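Local atomic coordinates of 3-oxoacyl-[acyl-carrier-protein] reductase (Sinorhizobium meliloti, PDB entry 3U9L), a protein that probably reduces 3-oxoacyl-[acyl-carrier-protein] substrates with NADPH, as a member of the short-chain dehydrogenase/reductase family. Residues 98-103 with 154-159; 113-118 with 161-166; 142-147 with 188-193. All coordinates share one frame; numbering follows the deposited sequence.

Interaction 1 (98-103 with 154-159)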
loop_
_atom_site.group_PDB
_atom_site.type_symbol
_atom_site.label_atom_id
_atom_site.label_comp_id
_atom_site.label_asym_id
_atom_site.label_seq_id
_atom_site.Cartn_x
_atom_site.Cartn_y
_atom_site.Cartn_z
HETATM N N MSE A 98 9.710 -0.254 -10.909
HETATM C CA MSE A 98 9.079 1.041 -10.798
HETATM C C MSE A 98 8.625 1.695 -12.142
HETATM O O MSE A 98 8.935 1.176 -13.222
HETATM C CB MSE A 98 9.994 1.975 -9.997
HETATM C CG MSE A 98 11.000 2.816 -10.720
HETATM SE SE MSE A 98 12.200 3.379 -9.166
HETATM C CE MSE A 98 12.434 5.323 -9.562
ATOM N N VAL A 99 7.881 2.803 -12.044
ATOM C CA VAL A 99 7.313 3.484 -13.222
ATOM C C VAL A 99 7.242 4.968 -12.942
ATOM O O VAL A 99 7.298 5.379 -11.775
ATOM C CB VAL A 99 5.896 2.998 -13.560
ATOM C CG1 VAL A 99 5.867 1.483 -13.851
ATOM C CG2 VAL A 99 4.963 3.314 -12.434
ATOM N N PHE A 100 7.068 5.760 -13.993
ATOM C CA PHE A 100 7.026 7.205 -13.851
ATOM C C PHE A 100 5.990 7.820 -14.776
ATOM O O PHE A 100 5.957 7.508 -15.967
ATOM C CB PHE A 100 8.389 7.825 -14.221
ATOM C CG PHE A 100 8.495 9.296 -13.888
ATOM C CD1 PHE A 100 8.853 9.702 -12.604
ATOM C CD2 PHE A 100 8.294 10.279 -14.861
ATOM C CE1 PHE A 100 8.989 11.050 -12.268
ATOM C CE2 PHE A 100 8.423 11.645 -14.534
ATOM C CZ PHE A 100 8.788 12.024 -13.247
ATOM N N GLY A 101 5.177 8.725 -14.233
ATOM C CA GLY A 101 4.132 9.351 -15.031
ATOM C C GLY A 101 2.967 9.775 -14.149
ATOM O O GLY A 101 2.865 9.341 -12.969
ATOM N N PRO A 102 2.059 10.577 -14.731
ATOM C CA PRO A 102 0.871 11.063 -14.051
ATOM C C PRO A 102 0.018 9.859 -13.720
ATOM O O PRO A 102 -0.215 8.990 -14.584
ATOM C CB PRO A 102 0.118 11.879 -15.121
ATOM C CG PRO A 102 1.011 11.911 -16.357
ATOM C CD PRO A 102 2.197 11.068 -16.135
ATOM N N ALA A 103 -0.495 9.816 -12.501
ATOM C CA ALA A 103 -1.189 8.603 -12.027
ATOM C C ALA A 103 -2.416 8.318 -12.872
ATOM O O ALA A 103 -2.750 7.160 -13.130
ATOM C CB ALA A 103 -1.619 8.804 -10.574
ATOM N N PRO A 154 8.605 12.210 -4.351
ATOM C CA PRO A 154 8.164 12.951 -5.558
ATOM C C PRO A 154 6.769 12.480 -6.035
ATOM O O PRO A 154 6.352 11.358 -5.785
ATOM C CB PRO A 154 9.217 12.575 -6.617
ATOM C CG PRO A 154 9.756 11.161 -6.132
ATOM C CD PRO A 154 9.568 11.135 -4.622
ATOM N N PRO A 155 6.052 13.342 -6.754
ATOM C CA PRO A 155 4.849 12.885 -7.442
ATOM C C PRO A 155 5.240 12.013 -8.651
ATOM O O PRO A 155 6.426 11.923 -8.964
ATOM C CB PRO A 155 4.210 14.213 -7.925
ATOM C CG PRO A 155 4.915 15.293 -7.160
ATOM C CD PRO A 155 6.270 14.786 -6.872
ATOM N N TYR A 156 4.277 11.443 -9.357
ATOM C CA TYR A 156 4.535 10.775 -10.643
ATOM C C TYR A 156 5.105 9.397 -10.566
ATOM O O TYR A 156 5.625 8.907 -11.580
ATOM C CB TYR A 156 5.388 11.631 -11.650
ATOM C CG TYR A 156 4.549 12.620 -12.448
ATOM C CD1 TYR A 156 3.434 13.211 -11.877
ATOM C CD2 TYR A 156 4.909 13.018 -13.756
ATOM C CE1 TYR A 156 2.646 14.153 -12.587
ATOM C CE2 TYR A 156 4.113 13.981 -14.489
ATOM C CZ TYR A 156 2.988 14.523 -13.886
ATOM O OH TYR A 156 2.170 15.439 -14.505
ATOM N N LEU A 157 5.011 8.752 -9.401
ATOM C CA LEU A 157 5.340 7.318 -9.327
ATOM C C LEU A 157 4.227 6.540 -8.587
ATOM O O LEU A 157 4.507 5.517 -7.979
ATOM C CB LEU A 157 6.698 7.069 -8.648
ATOM C CG LEU A 157 7.960 7.526 -9.410
ATOM C CD1 LEU A 157 8.250 8.957 -9.055
ATOM C CD2 LEU A 157 9.180 6.592 -9.102
ATOM N N ALA A 158 2.981 6.997 -8.677
ATOM C CA ALA A 158 1.906 6.444 -7.816
ATOM C C ALA A 158 1.753 4.931 -7.837
ATOM O O ALA A 158 1.709 4.323 -6.793
ATOM C CB ALA A 158 0.560 7.150 -7.991
ATOM N N PRO A 159 1.686 4.298 -9.023
ATOM C CA PRO A 159 1.475 2.840 -8.951
ATOM C C PRO A 159 2.616 2.090 -8.244
ATOM O O PRO A 159 2.409 1.015 -7.681
ATOM C CB PRO A 159 1.466 2.405 -10.426
ATOM C CG PRO A 159 1.296 3.686 -11.240
ATOM C CD PRO A 159 1.976 4.752 -10.401
HETATM O O HOH W 1 1.843 8.822 -10.564
#
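F100 swings its ring out opposite its own backbone N (chi1 -171°), which lays one face of the ring over CB of Y156; F100 CE1 is 3.7 Å from Y156 CB. L157 turns the other way at its first torsion, with CG anti to the carbonyl carbon (chi1 -68°), a turn that places L157 CG 3.3 Å from V99 O. From there L157 CD1 reaches obliquely to the F100 ring, while L157 CD2 meets the methyl CE of selenomethionine M98 at 3.5 Å. The Y156 ring presents its edge to the face of F100, an offset edge-to-face pair with centroids 5.7 Å apart and planes at 65°. G101 and P102 lie over one face of Y156, the proline adding a CH-pi contact through CD.

The backbone is tied by G101 N donating to Y156 O (2.7 Å). G101's extended, positive-phi backbone would press any side chain against the preceding carbonyl, which explains the glycine. In the Rossmann-type fold of this family, residues 98-103 belong to the loop between strand 90-93 and helix 108-136, and L157 is the N-cap residue of helix 158-179. E177 of the second subunit accepts hydrogen bonds from A103 N and Y156 N; within the chain, Y156 OH is bonded to N220 ND2. One water bridges the segments, donating to G101 O at 2.7 Å and accepting from A158 N at 2.9 Å.

Interaction 2 (113-118 with 161-166)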
loop_
_atom_site.group_PDB
_atom_site.type_symbol
_atom_site.label_atom_id
_atom_site.label_comp_id
_atom_site.label_asym_id
_atom_site.label_seq_id
_atom_site.Cartn_x
_atom_site.Cartn_y
_atom_site.Cartn_z
ATOM N N GLU A 113 -0.563 -4.726 -12.254
ATOM C CA GLU A 113 0.671 -5.370 -12.651
ATOM C C GLU A 113 1.799 -5.019 -11.695
ATOM O O GLU A 113 2.604 -5.819 -11.356
ATOM C CB GLU A 113 1.048 -5.023 -14.084
ATOM C CG GLU A 113 2.383 -5.522 -14.447
ATOM C CD GLU A 113 2.882 -5.101 -15.814
ATOM O OE1 GLU A 113 2.308 -4.208 -16.432
ATOM O OE2 GLU A 113 3.878 -5.669 -16.249
ATOM N N LEU A 114 1.806 -3.787 -11.279
ATOM C CA LEU A 114 2.776 -3.287 -10.344
ATOM C C LEU A 114 2.637 -4.013 -8.991
ATOM O O LEU A 114 3.571 -4.548 -8.523
ATOM C CB LEU A 114 2.763 -1.780 -10.303
ATOM C CG LEU A 114 3.642 -1.011 -11.287
ATOM C CD1 LEU A 114 5.047 -1.018 -10.874
ATOM C CD2 LEU A 114 3.494 -1.382 -12.703
ATOM N N TYR A 115 1.431 -4.040 -8.453
ATOM C CA TYR A 115 1.101 -4.835 -7.312
ATOM C C TYR A 115 1.585 -6.294 -7.459
ATOM O O TYR A 115 2.150 -6.827 -6.563
ATOM C CB TYR A 115 -0.381 -4.805 -7.019
ATOM C CG TYR A 115 -0.736 -5.052 -5.594
ATOM C CD1 TYR A 115 -0.398 -4.153 -4.625
ATOM C CD2 TYR A 115 -1.436 -6.167 -5.214
ATOM C CE1 TYR A 115 -0.723 -4.348 -3.356
ATOM C CE2 TYR A 115 -1.768 -6.371 -3.935
ATOM C CZ TYR A 115 -1.417 -5.459 -3.011
ATOM O OH TYR A 115 -1.711 -5.632 -1.739
ATOM N N ASP A 116 1.332 -6.899 -8.603
ATOM C CA ASP A 116 1.784 -8.242 -8.876
ATOM C C ASP A 116 3.291 -8.320 -8.654
ATOM O O ASP A 116 3.772 -9.065 -7.876
ATOM C CB ASP A 116 1.419 -8.697 -10.292
ATOM C CG ASP A 116 1.648 -10.204 -10.523
ATOM O OD1 ASP A 116 1.679 -10.983 -9.617
ATOM O OD2 ASP A 116 1.750 -10.606 -11.647
ATOM N N ILE A 117 4.003 -7.484 -9.350
ATOM C CA ILE A 117 5.482 -7.498 -9.259
ATOM C C ILE A 117 6.066 -7.171 -7.872
ATOM O O ILE A 117 7.062 -7.768 -7.424
ATOM C CB ILE A 117 6.133 -6.520 -10.277
ATOM C CG1 ILE A 117 5.730 -6.883 -11.712
ATOM C CG2 ILE A 117 7.676 -6.586 -10.159
ATOM C CD1 ILE A 117 6.278 -5.874 -12.821
ATOM N N ASN A 118 5.484 -6.203 -7.199
ATOM C CA ASN A 118 6.116 -5.707 -5.980
ATOM C C ASN A 118 5.531 -6.327 -4.698
ATOM O O ASN A 118 6.190 -6.343 -3.660
ATOM C CB ASN A 118 5.992 -4.193 -5.921
ATOM C CG ASN A 118 6.957 -3.479 -6.906
ATOM O OD1 ASN A 118 8.141 -3.373 -6.644
ATOM N ND2 ASN A 118 6.412 -2.949 -8.009
ATOM N N PHE A 161 4.883 3.580 -5.763
ATOM C CA PHE A 161 4.815 3.959 -4.360
ATOM C C PHE A 161 3.631 3.271 -3.653
ATOM O O PHE A 161 3.770 2.908 -2.524
ATOM C CB PHE A 161 4.692 5.485 -4.208
ATOM C CG PHE A 161 5.993 6.263 -4.529
ATOM C CD1 PHE A 161 7.182 5.601 -4.697
ATOM C CD2 PHE A 161 5.986 7.659 -4.593
ATOM C CE1 PHE A 161 8.375 6.302 -4.958
ATOM C CE2 PHE A 161 7.172 8.378 -4.853
ATOM C CZ PHE A 161 8.359 7.690 -5.016
ATOM N N ALA A 162 2.462 3.165 -4.306
ATOM C CA ALA A 162 1.345 2.399 -3.749
ATOM C C ALA A 162 1.769 0.955 -3.433
ATOM O O ALA A 162 1.508 0.411 -2.347
ATOM C CB ALA A 162 0.203 2.366 -4.758
ATOM N N ALA A 163 2.346 0.285 -4.417
ATOM C CA ALA A 163 2.732 -1.103 -4.231
ATOM C C ALA A 163 3.758 -1.224 -3.117
ATOM O O ALA A 163 3.687 -2.140 -2.318
ATOM C CB ALA A 163 3.233 -1.704 -5.500
ATOM N N LYS A 164 4.728 -0.319 -3.043
ATOM C CA LYS A 164 5.746 -0.414 -1.990
ATOM C C LYS A 164 5.139 -0.146 -0.613
ATOM O O LYS A 164 5.604 -0.717 0.364
ATOM C CB LYS A 164 6.880 0.606 -2.189
ATOM C CG LYS A 164 7.689 0.400 -3.458
ATOM C CD LYS A 164 8.231 -1.012 -3.549
ATOM C CE LYS A 164 9.225 -1.287 -2.459
ATOM N NZ LYS A 164 9.962 -2.633 -2.624
ATOM N N ALA A 165 4.188 0.786 -0.537
ATOM C CA ALA A 165 3.512 1.092 0.702
ATOM C C ALA A 165 2.743 -0.141 1.220
ATOM O O ALA A 165 2.721 -0.433 2.432
ATOM C CB ALA A 165 2.530 2.253 0.483
ATOM N N ALA A 166 2.112 -0.859 0.300
ATOM C CA ALA A 166 1.373 -2.088 0.659
ATOM C C ALA A 166 2.400 -3.102 1.097
ATOM O O ALA A 166 2.175 -3.808 2.081
ATOM C CB ALA A 166 0.582 -2.618 -0.526
HETATM O O HOH W 2 8.590 -4.995 -3.906
#
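Y115 and A163 mark the nearest backbone approach, with CA atoms 5.1 Å apart, where helical segments 113-118 and 161-166 run in broadly the same direction, their axes at -41° and 8.9 Å apart at closest. These are the two long helices that pack together on one face of the Rossmann-type sheet in short-chain dehydrogenases, and residues 160-164 read as the family's YxxxK motif. The small A163 permits the close approach: its methyl points at the other helix and meets N118 CB at 3.7 Å. Farther along, A166 CB sits at the edge of the Y115 ring, 3.6 Å from Y115 CE1. The ring gets there because Y115 holds CG roughly opposite its backbone N (chi1 -154°), and it also stacks on Y115 of the second subunit.

Helix 113-118 widens into a pi-type turn at 116-118. N118 ND2 donates to L114 O at 3.3 Å from above the carbonyl plane, sharing that oxygen with N118 N, and is also hydrogen-bonded to H97 O. K164 leaves its backbone pointing away from residues 113-118, but bends at chi2 and chi3 double its chain back, crossing the asparagine at about a right angle. Consistent with the asparagine-water-lysine relay of classical members of the family, one water accepts from K164 NZ at 3.0 Å and is hydrogen-bonded to N118 O at 2.8 Å.

Interaction 3 (142-147 with 188-193)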
loop_
_atom_site.group_PDB
_atom_site.type_symbol
_atom_site.label_atom_id
_atom_site.label_comp_id
_atom_site.label_asym_id
_atom_site.label_seq_id
_atom_site.Cartn_x
_atom_site.Cartn_y
_atom_site.Cartn_z
ATOM N N ILE A 142 13.952 -10.759 5.500
ATOM C CA ILE A 142 14.395 -9.391 5.292
ATOM C C ILE A 142 13.613 -8.859 4.110
ATOM O O ILE A 142 13.575 -9.478 3.034
ATOM C CB ILE A 142 15.954 -9.345 4.996
ATOM C CG1 ILE A 142 16.755 -9.955 6.153
ATOM C CG2 ILE A 142 16.432 -7.946 4.686
ATOM C CD1 ILE A 142 18.264 -9.893 5.957
ATOM N N TRP A 143 13.007 -7.690 4.271
ATOM C CA TRP A 143 12.253 -7.107 3.170
ATOM C C TRP A 143 12.996 -5.856 2.746
ATOM O O TRP A 143 13.462 -5.087 3.600
ATOM C CB TRP A 143 10.856 -6.717 3.686
ATOM C CG TRP A 143 10.016 -7.860 4.246
ATOM C CD1 TRP A 143 10.194 -8.516 5.462
ATOM C CD2 TRP A 143 8.860 -8.443 3.642
ATOM N NE1 TRP A 143 9.187 -9.481 5.640
ATOM C CE2 TRP A 143 8.358 -9.442 4.549
ATOM C CE3 TRP A 143 8.176 -8.216 2.437
ATOM C CZ2 TRP A 143 7.228 -10.206 4.251
ATOM C CZ3 TRP A 143 7.041 -8.938 2.177
ATOM C CH2 TRP A 143 6.589 -9.934 3.058
ATOM N N ILE A 144 13.120 -5.626 1.450
ATOM C CA ILE A 144 13.679 -4.344 0.974
ATOM C C ILE A 144 12.507 -3.479 0.713
ATOM O O ILE A 144 11.722 -3.709 -0.223
ATOM C CB ILE A 144 14.511 -4.470 -0.323
ATOM C CG1 ILE A 144 15.504 -5.611 -0.221
ATOM C CG2 ILE A 144 15.154 -3.084 -0.715
ATOM C CD1 ILE A 144 16.389 -5.524 0.964
ATOM N N SER A 145 12.345 -2.480 1.557
ATOM C CA SER A 145 11.183 -1.665 1.502
ATOM C C SER A 145 11.649 -0.416 0.738
ATOM O O SER A 145 12.494 -0.532 -0.157
ATOM C CB SER A 145 10.764 -1.310 2.919
ATOM O OG SER A 145 9.565 -0.594 2.947
ATOM N N SER A 146 11.135 0.753 1.122
ATOM C CA SER A 146 11.412 1.980 0.400
ATOM C C SER A 146 11.191 3.189 1.307
ATOM O O SER A 146 10.167 3.295 1.963
ATOM C CB SER A 146 10.454 2.041 -0.801
ATOM O OG SER A 146 10.608 3.219 -1.526
ATOM N N SER A 147 12.127 4.133 1.305
ATOM C CA SER A 147 11.949 5.373 2.072
ATOM C C SER A 147 10.649 6.087 1.696
ATOM O O SER A 147 10.086 6.855 2.500
ATOM C CB SER A 147 13.162 6.311 1.837
ATOM O OG SER A 147 13.125 6.891 0.542
ATOM N N ILE A 188 14.673 -3.336 5.464
ATOM C CA ILE A 188 15.652 -2.383 4.988
ATOM C C ILE A 188 14.881 -1.289 4.257
ATOM O O ILE A 188 14.028 -1.554 3.397
ATOM C CB ILE A 188 16.662 -3.058 4.019
ATOM C CG1 ILE A 188 17.215 -4.408 4.592
ATOM C CG2 ILE A 188 17.737 -2.082 3.611
ATOM C CD1 ILE A 188 17.846 -4.354 6.013
ATOM N N VAL A 189 15.198 -0.066 4.633
ATOM C CA VAL A 189 14.563 1.110 4.097
ATOM C C VAL A 189 15.565 2.004 3.292
ATOM O O VAL A 189 16.156 2.935 3.808
ATOM C CB VAL A 189 13.788 1.873 5.199
ATOM C CG1 VAL A 189 12.988 2.987 4.601
ATOM C CG2 VAL A 189 12.846 0.893 5.930
ATOM N N PRO A 190 15.755 1.679 2.011
ATOM C CA PRO A 190 16.684 2.425 1.130
ATOM C C PRO A 190 16.076 3.701 0.635
ATOM O O PRO A 190 14.896 3.713 0.273
ATOM C CB PRO A 190 16.899 1.494 -0.082
ATOM C CG PRO A 190 16.100 0.279 0.171
ATOM C CD PRO A 190 15.143 0.529 1.325
ATOM N N GLY A 191 16.876 4.767 0.639
ATOM C CA GLY A 191 16.449 6.040 0.074
ATOM C C GLY A 191 16.786 6.047 -1.406
ATOM O O GLY A 191 16.958 4.986 -2.033
ATOM N N ALA A 192 16.900 7.252 -1.944
ATOM C CA ALA A 192 17.191 7.482 -3.359
ATOM C C ALA A 192 18.657 7.351 -3.629
ATOM O O ALA A 192 19.483 7.977 -2.945
ATOM C CB ALA A 192 16.749 8.891 -3.760
ATOM N N PHE A 193 18.996 6.566 -4.641
ATOM C CA PHE A 193 20.402 6.494 -5.040
ATOM C C PHE A 193 20.603 6.984 -6.500
ATOM O O PHE A 193 21.666 7.509 -6.823
ATOM C CB PHE A 193 20.948 5.086 -4.852
ATOM C CG PHE A 193 21.189 4.715 -3.419
ATOM C CD1 PHE A 193 22.450 4.853 -2.870
ATOM C CD2 PHE A 193 20.150 4.244 -2.612
ATOM C CE1 PHE A 193 22.701 4.524 -1.565
ATOM C CE2 PHE A 193 20.384 3.917 -1.268
ATOM C CZ PHE A 193 21.651 4.050 -0.745
#
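I144 and I188 lie side by side and point the same way, a bridged pair on parallel strands whose short axes differ in direction by 16°. Both hold CG1 anti to the carbonyl carbon (chi1 -48° in each), which keeps the two branched chains alongside one another, I144 CD1 lying 3.9 Å from I188 CG1. I142 comes at the same neighbour at a slant, its CG2 3.6 Å from I188 CG1. On its other branch I144 meets P190 nearly at right angles, I144 CG2 to P190 CG at 3.6 Å. With both branches of I144 cut back to the methyl of an alanine, a gap is likely to open between I188 and the P190 ring.

The same strands are joined by backbone bonds. I188 N donates to W143 O (2.8 Å) and S145 N to I188 O (2.7 Å). The next parallel bond would need an N-H at residue 190; proline has none, and P190 CD instead abuts S145 O at 3.2 Å. Pairing resumes with S147 N to P190 O (3.0 Å).

Strands 139-144 and 183-190 are the two strands of a right-handed beta-alpha-beta crossover through helix 158-179, which W143 and S145 touch. I142, I144 and I188 face helix 242-252 instead, while strands 90-93 and 262-265 continue the sheet on either side.

All three contacts are largely buried. Interaction 3 lies deepest, its centre about 7 Å from the centre of the chain, and joins neighbouring strands by backbone bonds, interrupted at a proline, and branched aliphatic packing. Interaction 2 sets helix against helix through alanine methyls and a water bridge. Interaction 1, its centre about 18 Å from that of the chain and exposed only at its M98 edge, joins a loop to the approach and first turn of helix 158-179 with aromatic contacts and a single direct hydrogen bond. Interactions 1 and 2 share that helix and both reach the second subunit, whereas no other chain touches interaction 3. K164 NZ, probably hydrogen-bonded to I144 O, connects interactions 2 and 3; V99 and P159 pack on L114 between interactions 1 and 2.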